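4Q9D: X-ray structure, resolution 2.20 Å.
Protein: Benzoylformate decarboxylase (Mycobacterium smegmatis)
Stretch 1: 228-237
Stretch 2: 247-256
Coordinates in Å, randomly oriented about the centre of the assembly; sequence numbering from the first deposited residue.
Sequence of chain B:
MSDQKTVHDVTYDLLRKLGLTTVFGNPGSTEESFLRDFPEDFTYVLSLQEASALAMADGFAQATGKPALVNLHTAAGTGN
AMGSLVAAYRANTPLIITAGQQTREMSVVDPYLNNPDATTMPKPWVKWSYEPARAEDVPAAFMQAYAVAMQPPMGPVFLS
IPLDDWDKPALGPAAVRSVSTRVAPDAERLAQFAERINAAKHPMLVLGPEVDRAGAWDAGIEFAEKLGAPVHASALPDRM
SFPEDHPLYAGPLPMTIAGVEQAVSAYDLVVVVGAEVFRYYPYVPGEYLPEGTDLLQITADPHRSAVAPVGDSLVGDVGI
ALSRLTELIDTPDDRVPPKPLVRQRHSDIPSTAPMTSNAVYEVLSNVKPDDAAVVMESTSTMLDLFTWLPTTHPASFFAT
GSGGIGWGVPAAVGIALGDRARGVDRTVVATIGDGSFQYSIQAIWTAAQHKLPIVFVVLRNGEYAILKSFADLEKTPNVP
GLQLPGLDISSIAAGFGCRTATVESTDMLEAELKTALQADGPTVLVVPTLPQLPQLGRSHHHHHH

Stretch 1 (228-237) GAPVHASALP
Stretch 2 247-256: PLYAGPLPMT

Two short strands, 231-233 and 249-252, lie side by side in parallel, their N-to-C directions 20° apart and their axes 4.4 Å apart at closest approach. Val 231 pairs with Tyr 249 (CA to CA 4.9 Å) and Ala 233 with Pro 252 (CA to CA 4.3 Å), so stretch 2 spends one more residue than stretch 1 between the two bridges.

Gly 228 leaves a helix at phi/psi 76/12, a positive phi that favours glycine. Ala 229 (-91/161) and Pro 230 (-64/145) then extend the chain, their CA-to-CB bonds pointing away from stretch 2. Leu 248 (-84/-9, chi1 m, chi2 t) covers this entry: Leu 248 CD2 lies 3.8 Å from Gly 228 O and CD1 3.6 Å from Ala 229 O.

Val 231 (-117/112, chi1 t) opens the ladder. Val 231 N donates to Leu 248 O at 2.9 Å, and Val 231 O accepts from Ala 250 N at 2.8 Å, both nearly straight at 169° and 173°. The two bonds straddle Tyr 249, as parallel pairing requires.

The ring of His 232 (-90/156, chi1 m, chi2 -85°) is sandwiched: Ala 250 CB sits over one face, 3.7 Å from the ring centroid, and Leu 253 CD2 over the opposite face, 4.0 Å from the centroid. At the ring edge, His 232 ND1 donates to Gly 251 O at 2.8 Å, though the angle is bent to 134°. That same carbonyl accepts from the backbone, with Ala 233 N at 3.0 Å from Gly 251 O, so one oxygen anchors both side chain and strand. Gly 251 adopts 84/178, where a CB would clash with Pro 252 CD and jam against the preceding carbonyl; the backbone itself calls for glycine.

Ala 233 (-101/170) projects to the same sheet face as Val 231, Tyr 249 and Pro 252. Ala 233 CB lies 4.0 Å from Tyr 249 CE1, at the edge of a ring set by chi1 t and chi2 58°. Ala 233 O accepts from Leu 253 N at 2.9 Å, extending the ladder past Pro 252, which has no amide hydrogen to give.

The CA-to-CB bond of Ser 234 (-63/146, chi1 t) points away; Ser 234 OG donates to Ala 235 O at 2.7 Å. Ala 235 (-65/152) packs its CB 3.3 Å from Leu 253 O and 4.0 Å from Met 255 CB. Leu 236 turns to 50/51 and, with chi1 m and chi2 t, brings CD2 to 3.6 Å from Met 255 CE, where Met 255 follows p, t, p.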

# COMPACT_ATOMS: atom_id res chain seq x y z
N GLY B 228 -40.88 -5.10 23.10
CA GLY B 228 -41.47 -4.11 23.99
C GLY B 228 -40.46 -3.19 24.66
O GLY B 228 -40.80 -2.46 25.60
N ALA B 229 -39.21 -3.21 24.18
CA ALA B 229 -38.15 -2.39 24.79
C ALA B 229 -38.07 -1.01 24.13
O ALA B 229 -38.56 -0.82 23.02
CB ALA B 229 -36.79 -3.13 24.71
N PRO B 230 -37.45 -0.04 24.81
CA PRO B 230 -37.21 1.22 24.11
C PRO B 230 -36.26 0.99 22.94
O PRO B 230 -35.36 0.16 23.03
CB PRO B 230 -36.52 2.09 25.16
CG PRO B 230 -36.15 1.19 26.29
CD PRO B 230 -37.03 -0.02 26.22
N VAL B 231 -36.48 1.72 21.86
CA VAL B 231 -35.67 1.59 20.64
C VAL B 231 -34.93 2.90 20.36
O VAL B 231 -35.57 3.90 20.06
CB VAL B 231 -36.56 1.29 19.44
CG1 VAL B 231 -35.70 1.12 18.19
CG2 VAL B 231 -37.41 0.03 19.71
N HIS B 232 -33.60 2.90 20.49
CA HIS B 232 -32.77 4.04 20.08
C HIS B 232 -32.33 3.95 18.63
O HIS B 232 -32.24 2.86 18.07
CB HIS B 232 -31.54 4.13 20.96
CG HIS B 232 -31.80 4.73 22.31
ND1 HIS B 232 -31.81 6.09 22.54
CD2 HIS B 232 -32.03 4.15 23.52
CE1 HIS B 232 -32.01 6.33 23.82
NE2 HIS B 232 -32.16 5.17 24.44
N ALA B 233 -32.03 5.09 18.03
CA ALA B 233 -31.38 5.11 16.73
C ALA B 233 -29.89 5.39 16.93
O ALA B 233 -29.46 5.76 18.02
CB ALA B 233 -32.00 6.18 15.82
N SER B 234 -29.10 5.23 15.88
CA SER B 234 -27.70 5.59 15.91
C SER B 234 -27.55 7.09 16.13
O SER B 234 -28.37 7.88 15.66
CB SER B 234 -27.03 5.25 14.55
OG SER B 234 -25.67 5.67 14.52
N ALA B 235 -26.50 7.48 16.84
CA ALA B 235 -26.08 8.88 16.81
C ALA B 235 -25.62 9.20 15.38
O ALA B 235 -25.14 8.31 14.66
CB ALA B 235 -24.92 9.12 17.80
N LEU B 236 -25.75 10.44 14.96
CA LEU B 236 -25.16 10.83 13.69
C LEU B 236 -25.54 9.87 12.55
O LEU B 236 -24.67 9.36 11.82
CB LEU B 236 -23.63 10.88 13.85
CG LEU B 236 -23.12 11.83 14.95
CD1 LEU B 236 -21.75 11.37 15.46
CD2 LEU B 236 -23.06 13.30 14.43
N PRO B 237 -26.84 9.60 12.40
CA PRO B 237 -27.31 8.60 11.46
C PRO B 237 -27.12 9.04 10.01
O PRO B 237 -27.38 10.21 9.71
CB PRO B 237 -28.82 8.53 11.78
CG PRO B 237 -29.14 9.94 12.14
CD PRO B 237 -27.98 10.31 13.04
N PRO B 247 -44.25 4.75 19.52
CA PRO B 247 -44.32 4.88 20.99
C PRO B 247 -43.07 4.33 21.66
O PRO B 247 -42.73 4.78 22.76
CB PRO B 247 -45.53 3.99 21.37
CG PRO B 247 -46.33 3.83 20.08
CD PRO B 247 -45.34 3.93 18.95
N LEU B 248 -42.40 3.36 21.03
CA LEU B 248 -41.20 2.79 21.64
C LEU B 248 -39.93 3.61 21.35
O LEU B 248 -38.87 3.34 21.93
CB LEU B 248 -40.99 1.35 21.18
CG LEU B 248 -41.97 0.28 21.69
CD1 LEU B 248 -41.56 -1.05 21.09
CD2 LEU B 248 -41.99 0.19 23.21
N TYR B 249 -40.02 4.61 20.46
CA TYR B 249 -38.81 5.32 20.02
C TYR B 249 -38.22 6.17 21.13
O TYR B 249 -38.91 6.97 21.72
CB TYR B 249 -39.11 6.19 18.81
CG TYR B 249 -37.90 6.92 18.22
CD1 TYR B 249 -36.77 6.22 17.77
CD2 TYR B 249 -37.92 8.28 18.06
CE1 TYR B 249 -35.71 6.88 17.20
CE2 TYR B 249 -36.88 8.96 17.51
CZ TYR B 249 -35.78 8.26 17.08
OH TYR B 249 -34.75 8.98 16.51
N ALA B 250 -36.93 5.98 21.39
CA ALA B 250 -36.27 6.74 22.41
C ALA B 250 -35.23 7.72 21.86
O ALA B 250 -34.44 8.31 22.62
CB ALA B 250 -35.63 5.80 23.44
N GLY B 251 -35.21 7.89 20.54
CA GLY B 251 -34.33 8.88 19.93
C GLY B 251 -32.92 8.35 19.71
O GLY B 251 -32.61 7.22 20.08
N PRO B 252 -32.05 9.17 19.11
CA PRO B 252 -30.67 8.77 18.86
C PRO B 252 -29.88 8.62 20.15
O PRO B 252 -30.13 9.33 21.11
CB PRO B 252 -30.11 9.93 18.02
CG PRO B 252 -30.98 11.10 18.41
CD PRO B 252 -32.35 10.52 18.61
N LEU B 253 -28.94 7.69 20.18
CA LEU B 253 -27.97 7.61 21.27
C LEU B 253 -27.14 8.88 21.34
O LEU B 253 -26.98 9.59 20.34
CB LEU B 253 -27.04 6.39 21.08
CG LEU B 253 -27.60 4.99 21.35
CD1 LEU B 253 -26.56 3.90 21.09
CD2 LEU B 253 -28.06 4.88 22.81
N PRO B 254 -26.58 9.17 22.53
CA PRO B 254 -25.56 10.22 22.62
C PRO B 254 -24.34 9.83 21.77
O PRO B 254 -24.20 8.66 21.39
CB PRO B 254 -25.18 10.20 24.11
CG PRO B 254 -26.37 9.56 24.82
CD PRO B 254 -26.88 8.55 23.83
N MET B 255 -23.45 10.79 21.52
CA MET B 255 -22.32 10.58 20.63
C MET B 255 -20.99 10.55 21.36
O MET B 255 -19.95 10.69 20.73
CB MET B 255 -22.31 11.64 19.52
CG MET B 255 -22.18 13.09 19.98
SD MET B 255 -22.09 14.23 18.56
CE MET B 255 -23.72 14.02 17.88
N THR B 256 -21.02 10.37 22.68
CA THR B 256 -19.78 10.24 23.44
C THR B 256 -19.79 8.95 24.27
O THR B 256 -20.85 8.37 24.54
CB THR B 256 -19.58 11.40 24.43
OG1 THR B 256 -20.58 11.30 25.45
CG2 THR B 256 -19.71 12.76 23.72